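Local coordinates for protein cellulose 1,4-beta-cellobiosidase (Thermobifida fusca, PDB 4JJJ) that probably cleaves cellulose to cellobiose as a family 48 glycoside hydrolase, this chain being the catalytic domain of a longer enzyme, at residues D537-A542 with E616-W621. The protein carries 1 engineered substitution. Sequence-based numbering, arbitrary orientation.
Sequences DSIGIA and ERHRFW. With ZN (zinc ion), chain Y; GLC (alpha-D-glucopyranose), chain C; BGC (beta-D-glucopyranose), chain B; BGC (beta-D-glucopyranose), chain D.
His618 and Asp537 meet tip to tip: NE2 of His618 donates to OD2 of Asp537 over 2.7 Å, in the ring plane and onto the syn lone pair, with carboxylate and ring planes 50° apart. Asp537 suits the turn because its other oxygen, OD1, accepts weak bonds from the backbone N of Ile539 and Gly540. Since ND1 of His618 bonds Glu35, the imidazole is held at both nitrogens and, between two carboxylates, may lean toward the protonated form. A leucine in its place would probably leave OD2 of Asp537 and the carboxylate of Glu35 without their imidazole partner.

Apolar contacts complete the site. Ile539 sends CD1 over the centre of the His618 ring, a CH-pi contact 3.7 Å from the centroid, while the small Ala542 lets its CB approach NE2 of His618 at 3.5 Å.

Water joins the acids: one molecule donates to OD2 of Asp537 and OE1 of Glu616, which probably eases the repulsion between their like charges. Glu616 OE2 binds zinc at 1.9 Å, with three waters.

The loop following helix 519-533 thus packs against the lead-in to helix 620-637 of the (α/α)6 barrel. Ile541 turns away onto that helix and helix 2-14, while Arg619, at its N-cap, and Trp621 reach the glycan pocket.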
ATOM      1  N   ASP A 537       7.516  15.396 -20.725  1.00  7.80           N
ATOM      2  CA  ASP A 537       7.395  14.753 -22.007  1.00  8.37           C
ATOM      3  C   ASP A 537       5.934  14.755 -22.452  1.00  7.72           C
ATOM      4  O   ASP A 537       5.073  15.459 -21.852  1.00  8.44           O
ATOM      5  CB  ASP A 537       8.056  13.395 -21.918  1.00  8.81           C
ATOM      6  CG  ASP A 537       7.279  12.413 -21.045  1.00  9.86           C
ATOM      7  OD1 ASP A 537       6.044  12.524 -20.879  1.00  9.88           O
ATOM      8  OD2 ASP A 537       7.943  11.420 -20.648  1.00 11.11           O
ATOM      9  N   SER A 538       5.640  14.106 -23.554  0.50  7.12           N
ATOM     10  CA  SER A 538       4.318  14.279 -24.147  0.50  6.91           C
ATOM     11  C   SER A 538       3.181  13.767 -23.241  0.50  6.83           C
ATOM     12  O   SER A 538       2.113  14.311 -23.236  0.50  6.79           O
ATOM     13  CB  SER A 538       4.275  13.608 -25.535  0.50  6.55           C
ATOM     14  OG  SER A 538       4.538  12.177 -25.468  0.50  6.43           O
ATOM     15  N   ILE A 539       3.449  12.757 -22.430  1.00  7.48           N
ATOM     16  CA  ILE A 539       2.409  12.151 -21.606  1.00  7.17           C
ATOM     17  C   ILE A 539       2.549  12.367 -20.112  1.00  7.05           C
ATOM     18  O   ILE A 539       1.735  11.847 -19.366  1.00  6.39           O
ATOM     19  CB  ILE A 539       2.247  10.679 -21.917  1.00  8.06           C
ATOM     20  CG1 ILE A 539       3.434   9.863 -21.494  1.00  8.58           C
ATOM     21  CG2 ILE A 539       1.939  10.505 -23.426  1.00  8.40           C
ATOM     22  CD1 ILE A 539       3.173   8.361 -21.531  1.00 10.54           C
ATOM     23  N   GLY A 540       3.625  13.062 -19.696  1.00  6.74           N
ATOM     24  CA  GLY A 540       3.777  13.355 -18.273  1.00  6.56           C
ATOM     25  C   GLY A 540       5.039  13.992 -17.990  1.00  6.72           C
ATOM     26  O   GLY A 540       5.466  14.895 -18.731  1.00  5.89           O
ATOM     27  N   ILE A 541       5.709  13.579 -16.934  1.00  5.97           N
ATOM     28  CA  ILE A 541       7.065  14.002 -16.533  1.00  6.09           C
ATOM     29  C   ILE A 541       7.822  12.707 -16.176  1.00  7.00           C
ATOM     30  O   ILE A 541       7.311  11.926 -15.390  1.00  7.15           O
ATOM     31  CB  ILE A 541       6.963  14.979 -15.357  1.00  6.81           C
ATOM     32  CG1 ILE A 541       6.609  16.358 -15.830  1.00  7.15           C
ATOM     33  CG2 ILE A 541       8.194  15.014 -14.532  1.00  7.46           C
ATOM     34  CD1 ILE A 541       6.044  17.316 -14.773  1.00  7.64           C
ATOM     35  N   ALA A 542       9.034  12.532 -16.692  1.00  7.27           N
ATOM     36  CA  ALA A 542       9.743  11.271 -16.507  1.00  6.53           C
ATOM     37  C   ALA A 542      11.171  11.475 -16.617  1.00  6.85           C
ATOM     38  O   ALA A 542      11.645  12.415 -17.262  1.00  7.90           O
ATOM     39  CB  ALA A 542       9.279  10.265 -17.517  1.00  6.50           C
ATOM     40  N   GLU A 616      11.964   5.358 -19.338  1.00  8.73           N
ATOM     41  CA  GLU A 616      11.387   6.557 -18.769  1.00  8.41           C
ATOM     42  C   GLU A 616       9.921   6.196 -18.482  1.00  7.89           C
ATOM     43  O   GLU A 616       9.080   6.194 -19.418  1.00  9.25           O
ATOM     44  CB  GLU A 616      11.535   7.787 -19.646  1.00  9.16           C
ATOM     45  CG  GLU A 616      12.998   8.197 -19.795  1.00 10.27           C
ATOM     46  CD  GLU A 616      13.290   9.599 -20.102  1.00 14.92           C
ATOM     47  OE1 GLU A 616      12.368  10.417 -20.066  1.00 16.16           O
ATOM     48  OE2 GLU A 616      14.525   9.856 -20.244  1.00 15.77           O
ATOM     49  N   ARG A 617       9.604   5.807 -17.223  1.00  6.98           N
ATOM     50  CA  ARG A 617       8.325   5.222 -16.909  1.00  6.39           C
ATOM     51  C   ARG A 617       7.305   6.298 -16.411  1.00  6.15           C
ATOM     52  O   ARG A 617       7.702   7.300 -15.779  1.00  7.14           O
ATOM     53  CB  ARG A 617       8.482   4.152 -15.797  1.00  7.01           C
ATOM     54  CG  ARG A 617       9.104   2.878 -16.345  1.00  7.23           C
ATOM     55  CD  ARG A 617       9.687   2.064 -15.277  1.00  7.47           C
ATOM     56  NE  ARG A 617       9.869   0.665 -15.705  1.00  7.12           N
ATOM     57  CZ  ARG A 617      10.297  -0.293 -14.872  1.00  7.58           C
ATOM     58  NH1 ARG A 617      10.774   0.003 -13.663  1.00  6.88           N
ATOM     59  NH2 ARG A 617      10.303  -1.567 -15.283  1.00  7.19           N
ATOM     60  N   HIS A 618       6.057   6.006 -16.662  1.00  5.54           N
ATOM     61  CA  HIS A 618       4.898   6.868 -16.286  1.00  5.91           C
ATOM     62  C   HIS A 618       4.008   5.999 -15.398  1.00  5.19           C
ATOM     63  O   HIS A 618       2.985   5.441 -15.798  1.00  5.29           O
ATOM     64  CB  HIS A 618       4.227   7.336 -17.550  1.00  6.19           C
ATOM     65  CG  HIS A 618       5.160   8.117 -18.410  1.00  6.86           C
ATOM     66  ND1 HIS A 618       5.930   7.479 -19.334  1.00  8.28           N
ATOM     67  CD2 HIS A 618       5.513   9.437 -18.497  1.00  7.51           C
ATOM     68  CE1 HIS A 618       6.723   8.339 -19.945  1.00  9.05           C
ATOM     69  NE2 HIS A 618       6.456   9.541 -19.489  1.00  7.99           N
ATOM     70  N   ARG A 619       4.344   5.906 -14.094  1.00  5.70           N
ATOM     71  CA  ARG A 619       3.559   5.270 -13.040  1.00  5.26           C
ATOM     72  C   ARG A 619       2.411   6.198 -12.703  1.00  5.04           C
ATOM     73  O   ARG A 619       2.619   7.359 -12.470  1.00  4.83           O
ATOM     74  CB  ARG A 619       4.376   5.011 -11.800  1.00  5.54           C
ATOM     75  CG  ARG A 619       5.506   3.969 -12.035  1.00  5.36           C
ATOM     76  CD  ARG A 619       6.368   3.941 -10.737  1.00  5.37           C
ATOM     77  NE  ARG A 619       7.440   2.949 -10.856  1.00  5.87           N
ATOM     78  CZ  ARG A 619       8.619   3.164 -11.401  1.00  6.18           C
ATOM     79  NH1 ARG A 619       8.926   4.325 -11.922  1.00  5.48           N
ATOM     80  NH2 ARG A 619       9.490   2.172 -11.399  1.00  6.46           N
ATOM     81  N   PHE A 620       1.234   5.644 -12.683  1.00  4.98           N
ATOM     82  CA  PHE A 620       0.027   6.484 -12.391  1.00  4.87           C
ATOM     83  C   PHE A 620       0.160   7.318 -11.116  1.00  4.89           C
ATOM     84  O   PHE A 620      -0.051   8.534 -11.100  1.00  4.79           O
ATOM     85  CB  PHE A 620      -1.209   5.647 -12.377  1.00  4.99           C
ATOM     86  CG  PHE A 620      -2.489   6.443 -12.207  1.00  4.96           C
ATOM     87  CD1 PHE A 620      -3.020   7.183 -13.285  1.00  5.85           C
ATOM     88  CD2 PHE A 620      -3.164   6.542 -10.992  1.00  4.94           C
ATOM     89  CE1 PHE A 620      -4.174   7.936 -13.169  1.00  5.80           C
ATOM     90  CE2 PHE A 620      -4.309   7.315 -10.877  1.00  4.99           C
ATOM     91  CZ  PHE A 620      -4.821   8.017 -11.959  1.00  5.05           C
ATOM     92  N   TRP A 621       0.515   6.653 -10.044  1.00  4.94           N
ATOM     93  CA  TRP A 621       0.600   7.296  -8.744  1.00  4.80           C
ATOM     94  C   TRP A 621       1.623   8.400  -8.827  1.00  5.04           C
ATOM     95  O   TRP A 621       1.432   9.434  -8.243  1.00  5.46           O
ATOM     96  CB  TRP A 621       0.871   6.312  -7.661  1.00  4.83           C
ATOM     97  CG  TRP A 621       2.288   5.754  -7.478  1.00  4.58           C
ATOM     98  CD1 TRP A 621       2.732   4.543  -7.836  1.00  5.14           C
ATOM     99  CD2 TRP A 621       3.456   6.417  -6.879  1.00  4.98           C
ATOM    100  NE1 TRP A 621       4.025   4.374  -7.487  1.00  5.70           N
ATOM    101  CE2 TRP A 621       4.493   5.494  -6.861  1.00  5.30           C
ATOM    102  CE3 TRP A 621       3.651   7.658  -6.252  1.00  4.93           C
ATOM    103  CZ2 TRP A 621       5.717   5.756  -6.309  1.00  5.66           C
ATOM    104  CZ3 TRP A 621       4.840   7.925  -5.699  1.00  5.38           C
ATOM    105  CH2 TRP A 621       5.900   6.977  -5.730  1.00  5.36           C
TER
HETATM  106 ZN    ZN Y 724      14.748  11.761 -20.116  0.70 14.83          ZN
HETATM  107  C1  GLC C   1      11.787   1.974  -7.245  0.50 13.96           C
HETATM  108  C2  GLC C   1      11.521   1.252  -5.985  0.50 13.76           C
HETATM  109  C3  GLC C   1      10.103   0.625  -6.007  0.50 13.44           C
HETATM  110  C4  GLC C   1       9.042   1.696  -6.287  0.50 11.25           C
HETATM  111  C5  GLC C   1       9.487   2.428  -7.556  0.50 11.33           C
HETATM  112  C6  GLC C   1       8.641   3.600  -7.961  0.50 11.62           C
HETATM  113  O1  GLC C   1      11.716   0.967  -8.176  0.50 14.06           O
HETATM  114  O2  GLC C   1      12.450   0.084  -5.902  0.50 14.86           O
HETATM  115  O3  GLC C   1       9.839  -0.102  -4.818  0.50 14.63           O
HETATM  116  O4  GLC C   1       7.777   1.063  -6.570  0.50  9.67           O
HETATM  117  O5  GLC C   1      10.797   2.972  -7.380  0.50 12.92           O
HETATM  118  O6  GLC C   1       8.725   4.565  -6.972  0.50 12.02           O
HETATM  119  C2  BGC B   1      11.456   1.338  -5.478  0.50  5.92           C
HETATM  120  C3  BGC B   1      10.068   0.713  -5.564  0.50  5.25           C
HETATM  121  C4  BGC B   1       9.060   1.708  -6.175  0.50  4.54           C
HETATM  122  C5  BGC B   1       9.542   2.441  -7.441  0.50  4.76           C
HETATM  123  C6  BGC B   1       8.673   3.643  -7.817  0.50  4.76           C
HETATM  124  C1  BGC B   1      11.845   1.981  -6.787  0.50  6.37           C
HETATM  125  O1  BGC B   1      13.151   2.611  -6.570  0.50  9.23           O
HETATM  126  O2  BGC B   1      12.336   0.223  -5.113  0.50  5.66           O
HETATM  127  O3  BGC B   1       9.618   0.291  -4.272  0.50  5.82           O
HETATM  128  O4  BGC B   1       7.823   1.075  -6.511  0.50  3.63           O
HETATM  129  O5  BGC B   1      10.863   2.944  -7.240  0.50  5.70           O
HETATM  130  O6  BGC B   1       8.716   4.671  -6.860  0.50  4.84           O
HETATM  131  C2  BGC D   2       5.473   0.968  -6.317  0.50  2.90           C
HETATM  132  C3  BGC D   2       4.265   1.214  -5.416  0.50  2.77           C
HETATM  133  C4  BGC D   2       4.521   0.627  -3.997  0.50  2.76           C
HETATM  134  C5  BGC D   2       5.907   1.035  -3.438  0.50  2.74           C
HETATM  135  C6  BGC D   2       6.195   0.304  -2.148  0.50  2.74           C
HETATM  136  C1  BGC D   2       6.762   1.448  -5.676  0.50  3.11           C
HETATM  137  O2  BGC D   2       5.311   1.675  -7.539  0.50  2.92           O
HETATM  138  O3  BGC D   2       3.115   0.614  -6.062  0.50  2.86           O
HETATM  139  O4  BGC D   2       3.460   1.073  -3.127  0.50  2.67           O
HETATM  140  O5  BGC D   2       6.895   0.735  -4.431  0.50  2.90           O
HETATM  141  O6  BGC D   2       6.145  -1.097  -2.335  0.50  2.72           O
HETATM  142  O   HOH W   1      10.208  10.466 -21.652  1.00 16.18           O
HETATM  143  O   HOH W   2      14.127  12.649 -18.398  1.00 14.61           O
HETATM  144  O   HOH W   3      14.336  12.970 -21.703  1.00 21.46           O
HETATM  145  O   HOH W   4      16.687  11.866 -20.172  1.00 26.29           O